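PDB 1J1I: meta cleavage compound hydrolase from Janthinobacterium, which hydrolyses a carbon-carbon bond of the ring-cleaved intermediate of carbazole breakdown, releasing anthranilate. Local coordinates for residues G112-G117 with C259-M264; L170-F175 with I265-D270. One frame throughout, in Å; residues are numbered along the deposited sequence.

Contact 1 (G112-G117 with C259-M264); sequences GNSMGG and CGHWAM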
loop_
_atom_site.group_PDB
_atom_site.type_symbol
_atom_site.label_atom_id
_atom_site.label_comp_id
_atom_site.label_asym_id
_atom_site.label_seq_id
_atom_site.Cartn_x
_atom_site.Cartn_y
_atom_site.Cartn_z
ATOM N N GLY A 112 0.321 1.420 -15.421
ATOM C CA GLY A 112 0.454 0.312 -16.347
ATOM C C GLY A 112 0.606 -1.061 -15.728
ATOM O O GLY A 112 1.221 -1.224 -14.675
ATOM N N ASN A 113 0.029 -2.050 -16.402
ATOM C CA ASN A 113 0.090 -3.442 -15.971
ATOM C C ASN A 113 1.072 -4.184 -16.871
ATOM O O ASN A 113 1.086 -3.964 -18.081
ATOM C CB ASN A 113 -1.297 -4.080 -16.076
ATOM C CG ASN A 113 -1.272 -5.572 -15.829
ATOM O OD1 ASN A 113 -1.131 -6.365 -16.758
ATOM N ND2 ASN A 113 -1.397 -5.964 -14.563
ATOM N N SER A 114 1.894 -5.046 -16.276
ATOM C CA SER A 114 2.889 -5.832 -17.006
ATOM C C SER A 114 3.581 -5.050 -18.136
ATOM O O SER A 114 4.294 -4.087 -17.865
ATOM C CB SER A 114 2.245 -7.122 -17.541
ATOM O OG SER A 114 1.080 -6.853 -18.300
ATOM N N MET A 115 3.391 -5.454 -19.395
ATOM C CA MET A 115 4.028 -4.742 -20.515
ATOM C C MET A 115 3.704 -3.243 -20.508
ATOM O O MET A 115 4.547 -2.412 -20.850
ATOM C CB MET A 115 3.599 -5.338 -21.866
ATOM C CG MET A 115 4.170 -4.572 -23.072
ATOM S SD MET A 115 3.646 -5.262 -24.677
ATOM C CE MET A 115 4.648 -6.743 -24.749
ATOM N N GLY A 116 2.475 -2.905 -20.134
ATOM C CA GLY A 116 2.078 -1.510 -20.076
ATOM C C GLY A 116 2.883 -0.802 -19.000
ATOM O O GLY A 116 3.219 0.378 -19.124
ATOM N N GLY A 117 3.197 -1.536 -17.935
ATOM C CA GLY A 117 3.979 -0.969 -16.851
ATOM C C GLY A 117 5.408 -0.719 -17.301
ATOM O O GLY A 117 5.984 0.331 -17.015
ATOM N N CYS A 259 -4.205 -12.398 -4.828
ATOM C CA CYS A 259 -4.217 -11.619 -6.048
ATOM C C CYS A 259 -3.145 -12.134 -6.988
ATOM O O CYS A 259 -2.005 -12.363 -6.581
ATOM C CB CYS A 259 -3.953 -10.153 -5.691
ATOM S SG CYS A 259 -3.986 -8.998 -7.059
ATOM N N GLY A 260 -3.523 -12.319 -8.248
ATOM C CA GLY A 260 -2.593 -12.807 -9.245
ATOM C C GLY A 260 -1.878 -11.688 -9.982
ATOM O O GLY A 260 -1.499 -10.679 -9.383
ATOM N N HIS A 261 -1.724 -11.867 -11.291
ATOM C CA HIS A 261 -1.023 -10.921 -12.157
ATOM C C HIS A 261 -1.842 -9.708 -12.620
ATOM O O HIS A 261 -1.271 -8.743 -13.131
ATOM C CB HIS A 261 -0.487 -11.693 -13.373
ATOM C CG HIS A 261 0.513 -10.936 -14.196
ATOM N ND1 HIS A 261 1.651 -10.373 -13.659
ATOM C CD2 HIS A 261 0.568 -10.695 -15.528
ATOM C CE1 HIS A 261 2.364 -9.817 -14.625
ATOM N NE2 HIS A 261 1.728 -9.999 -15.769
ATOM N N TRP A 262 -3.164 -9.750 -12.440
ATOM C CA TRP A 262 -4.041 -8.653 -12.866
ATOM C C TRP A 262 -4.860 -8.017 -11.737
ATOM O O TRP A 262 -6.082 -8.146 -11.704
ATOM C CB TRP A 262 -5.015 -9.131 -13.954
ATOM C CG TRP A 262 -4.374 -9.659 -15.204
ATOM C CD1 TRP A 262 -3.131 -9.356 -15.684
ATOM C CD2 TRP A 262 -4.972 -10.536 -16.166
ATOM N NE1 TRP A 262 -2.920 -9.989 -16.885
ATOM C CE2 TRP A 262 -4.033 -10.720 -17.204
ATOM C CE3 TRP A 262 -6.212 -11.183 -16.251
ATOM C CZ2 TRP A 262 -4.296 -11.526 -18.319
ATOM C CZ3 TRP A 262 -6.475 -11.986 -17.362
ATOM C CH2 TRP A 262 -5.518 -12.148 -18.380
ATOM N N ALA A 263 -4.197 -7.310 -10.828
ATOM C CA ALA A 263 -4.890 -6.679 -9.711
ATOM C C ALA A 263 -6.085 -5.817 -10.133
ATOM O O ALA A 263 -7.141 -5.868 -9.504
ATOM C CB ALA A 263 -3.902 -5.840 -8.892
ATOM N N MET A 264 -5.929 -5.031 -11.197
ATOM C CA MET A 264 -7.010 -4.154 -11.655
ATOM C C MET A 264 -8.258 -4.903 -12.125
ATOM O O MET A 264 -9.354 -4.333 -12.155
ATOM C CB MET A 264 -6.528 -3.242 -12.788
ATOM C CG MET A 264 -6.388 -3.935 -14.131
ATOM S SD MET A 264 -5.136 -5.220 -14.154
ATOM C CE MET A 264 -5.268 -5.767 -15.837
HETATM O O HOH W 1 -0.946 -9.218 -18.832
#
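Ser114 and His261, active-site residues of this alpha/beta hydrolase, face each other where the nucleophile elbow, the sharp turn from strand 108-113 into helix 114-126, meets the loop that carries the histidine. Ser114 has the strained backbone expected of the elbow (phi 39°). Its CB lies 3.4 Å from His261 NE2, while OG stands 4.1 Å from that same NE2 and is turned instead to Asn113 OD1, to which it donates at 2.7 Å from above the carbonyl plane. On the far side of the imidazole, ND1 is hydrogen-bonded to Asp233, the third member of the triad. Asn113 makes the direct hydrogen bond between the segments: with CG anti to the backbone N (chi1 172°), its ND2 reaches His261 O at 3.1 Å, in the amide plane and nearly straight at 159°. Met264 crosses this amide at about a right angle, its SD 3.8 Å from ND2. An alanine at Asn113 would probably leave His261 O without this donor and Ser114 OG without its acceptor, the hydroxyl then less firmly fixed in its rotation. Water 1 adds a second bridge, donating to Ser114 OG and accepting from Trp262 NE1 at 2.9 Å. Around this buried site, Met137 of strand 131-137 packs against Asn113 and Met264, and Trp262 leans on Leu166, Val167 and Leu170 of helix 160-170.

Contact 2 (L170-F175 with I265-D270); sequences LTNDGF and IEHPED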
loop_
_atom_site.group_PDB
_atom_site.type_symbol
_atom_site.label_atom_id
_atom_site.label_comp_id
_atom_site.label_asym_id
_atom_site.label_seq_id
_atom_site.Cartn_x
_atom_site.Cartn_y
_atom_site.Cartn_z
ATOM N N LEU A 170 -3.482 -16.842 -14.741
ATOM C CA LEU A 170 -2.899 -15.562 -14.334
ATOM C C LEU A 170 -3.612 -14.843 -13.195
ATOM O O LEU A 170 -3.168 -13.777 -12.756
ATOM C CB LEU A 170 -2.839 -14.614 -15.532
ATOM C CG LEU A 170 -2.155 -15.114 -16.803
ATOM C CD1 LEU A 170 -2.019 -13.955 -17.777
ATOM C CD2 LEU A 170 -0.790 -15.686 -16.474
ATOM N N THR A 171 -4.715 -15.414 -12.725
ATOM C CA THR A 171 -5.491 -14.806 -11.650
ATOM C C THR A 171 -5.501 -15.667 -10.387
ATOM O O THR A 171 -5.148 -16.845 -10.429
ATOM C CB THR A 171 -6.944 -14.555 -12.108
ATOM O OG1 THR A 171 -7.513 -15.779 -12.593
ATOM C CG2 THR A 171 -6.979 -13.514 -13.219
ATOM N N ASN A 172 -5.902 -15.071 -9.266
ATOM C CA ASN A 172 -5.957 -15.788 -7.992
ATOM C C ASN A 172 -7.041 -16.865 -8.045
ATOM O O ASN A 172 -8.019 -16.739 -8.784
ATOM C CB ASN A 172 -6.230 -14.808 -6.842
ATOM C CG ASN A 172 -7.676 -14.355 -6.784
ATOM O OD1 ASN A 172 -8.536 -15.049 -6.240
ATOM N ND2 ASN A 172 -7.952 -13.187 -7.349
ATOM N N ASP A 173 -6.864 -17.916 -7.251
ATOM C CA ASP A 173 -7.803 -19.037 -7.227
ATOM C C ASP A 173 -9.261 -18.673 -6.970
ATOM O O ASP A 173 -10.153 -19.480 -7.217
ATOM C CB ASP A 173 -7.358 -20.077 -6.192
ATOM C CG ASP A 173 -5.919 -20.521 -6.388
ATOM O OD1 ASP A 173 -5.472 -20.622 -7.549
ATOM O OD2 ASP A 173 -5.236 -20.783 -5.375
ATOM N N GLY A 174 -9.509 -17.465 -6.476
ATOM C CA GLY A 174 -10.875 -17.060 -6.200
ATOM C C GLY A 174 -11.524 -16.239 -7.299
ATOM O O GLY A 174 -12.697 -15.885 -7.199
ATOM N N PHE A 175 -10.765 -15.939 -8.349
ATOM C CA PHE A 175 -11.279 -15.147 -9.459
ATOM C C PHE A 175 -12.362 -15.897 -10.241
ATOM O O PHE A 175 -12.154 -17.026 -10.681
ATOM C CB PHE A 175 -10.136 -14.768 -10.406
ATOM C CG PHE A 175 -10.550 -13.851 -11.518
ATOM C CD1 PHE A 175 -10.927 -12.539 -11.251
ATOM C CD2 PHE A 175 -10.585 -14.304 -12.834
ATOM C CE1 PHE A 175 -11.333 -11.689 -12.279
ATOM C CE2 PHE A 175 -10.990 -13.462 -13.869
ATOM C CZ PHE A 175 -11.365 -12.152 -13.592
ATOM N N ILE A 265 -8.086 -6.163 -12.511
ATOM C CA ILE A 265 -9.210 -6.976 -12.969
ATOM C C ILE A 265 -9.755 -7.841 -11.832
ATOM O O ILE A 265 -10.969 -7.952 -11.653
ATOM C CB ILE A 265 -8.799 -7.905 -14.148
ATOM C CG1 ILE A 265 -8.432 -7.067 -15.377
ATOM C CG2 ILE A 265 -9.943 -8.858 -14.489
ATOM C CD1 ILE A 265 -7.906 -7.883 -16.551
ATOM N N GLU A 266 -8.853 -8.439 -11.059
ATOM C CA GLU A 266 -9.239 -9.314 -9.950
ATOM C C GLU A 266 -9.861 -8.579 -8.761
ATOM O O GLU A 266 -10.755 -9.107 -8.097
ATOM C CB GLU A 266 -8.022 -10.112 -9.473
ATOM C CG GLU A 266 -7.348 -10.929 -10.563
ATOM C CD GLU A 266 -6.052 -11.567 -10.099
ATOM O OE1 GLU A 266 -6.066 -12.278 -9.068
ATOM O OE2 GLU A 266 -5.016 -11.359 -10.768
ATOM N N HIS A 267 -9.387 -7.366 -8.491
ATOM C CA HIS A 267 -9.894 -6.565 -7.382
ATOM C C HIS A 267 -9.928 -5.109 -7.825
ATOM O O HIS A 267 -9.149 -4.288 -7.339
ATOM C CB HIS A 267 -8.969 -6.709 -6.167
ATOM C CG HIS A 267 -8.701 -8.129 -5.775
ATOM N ND1 HIS A 267 -9.646 -8.924 -5.163
ATOM C CD2 HIS A 267 -7.597 -8.899 -5.917
ATOM C CE1 HIS A 267 -9.133 -10.122 -4.942
ATOM N NE2 HIS A 267 -7.891 -10.133 -5.391
ATOM N N PRO A 268 -10.844 -4.767 -8.748
ATOM C CA PRO A 268 -10.949 -3.392 -9.251
ATOM C C PRO A 268 -11.125 -2.288 -8.211
ATOM O O PRO A 268 -10.425 -1.273 -8.265
ATOM C CB PRO A 268 -12.109 -3.473 -10.256
ATOM C CG PRO A 268 -12.942 -4.619 -9.744
ATOM C CD PRO A 268 -11.907 -5.624 -9.308
ATOM N N GLU A 269 -12.042 -2.481 -7.266
ATOM C CA GLU A 269 -12.279 -1.478 -6.229
ATOM C C GLU A 269 -11.033 -1.254 -5.379
ATOM O O GLU A 269 -10.666 -0.115 -5.071
ATOM C CB GLU A 269 -13.438 -1.911 -5.332
ATOM C CG GLU A 269 -14.793 -1.868 -6.016
ATOM C CD GLU A 269 -15.694 -0.788 -5.444
ATOM O OE1 GLU A 269 -16.080 -0.897 -4.257
ATOM O OE2 GLU A 269 -16.015 0.171 -6.179
ATOM N N ASP A 270 -10.393 -2.352 -4.997
ATOM C CA ASP A 270 -9.190 -2.286 -4.183
ATOM C C ASP A 270 -8.105 -1.526 -4.945
ATOM O O ASP A 270 -7.522 -0.575 -4.431
ATOM C CB ASP A 270 -8.714 -3.705 -3.841
ATOM C CG ASP A 270 -7.529 -3.714 -2.883
ATOM O OD1 ASP A 270 -7.120 -4.808 -2.442
ATOM O OD2 ASP A 270 -7.004 -2.628 -2.574
HETATM O O HOH W 2 -10.647 -11.937 -7.660
#
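Asn172 and Glu266 lie side by side and point opposite ways, amide and carboxylate planes 27° apart, and one oxygen of the glutamate takes both of the hydrogen bonds between them. Asn172 ND2 gives the shorter, 2.7 Å to Glu266 OE1 on the anti lone pair. The backbone N of Asn172 comes to that same OE1 at 2.8 Å, from well above the carboxylate plane. Glu266 gets there with an extended chain beyond CG (chi2 173°), running obliquely past Thr171, whose CG2 touches Glu266 CG at 3.7 Å. The loop before helix 263-266 supplies two more donors, Gly260 N to OE1 and Trp262 N to OE2. A buried acid gripped by this many N-H groups is probably held as the carboxylate.

The other end of the Asn172 amide shapes its own loop, which leads from helix 160-170 toward helix 179-190. OD1 accepts from Gly174 N at 2.6 Å, an Asx turn laid over the type I beta turn from Asn172 to Phe175. One side chain thus folds the loop through OD1 and ties it to the end of helix 263-266 through ND2. His267 meets this amide tip to tip, with the planes only 12° apart, though its NE2 is hydrogen-bonded to His258 O. Water 2 accepts from Asn172 ND2 and donates to Glu266 O, lying at the edge of the Phe175 ring, in its plane.

Phe175 stands at about a right angle to Glu266, its CD1 3.9 Å from Glu266 CA. Farther round the ring, CZ rests on Ile265 CG2 at 3.7 Å, while Thr171 CG2 lies over one face, offset toward the rim.

Contact 1 is buried near the centre of the chain; contact 2, its centre about 11 Å from that of contact 1, is only partly buried. Helix 263-266 serves both, Met264 facing the elbow and Glu266 the loop after helix 160-170. They also touch directly: Glu266 reaches back to the loop of contact 1, and Leu170 O probably accepts from His261 N, so the backbone of the histidine loop is bonded to both segments of contact 2. Their chemistry differs accordingly. In contact 1 an asparagine amide, a serine hydroxyl, a backbone carbonyl and one water make the polar links, beside a methionine sulfur, whereas contact 2 centres on a carboxylate shared among several N-H donors, with a phenylalanine ring packed alongside.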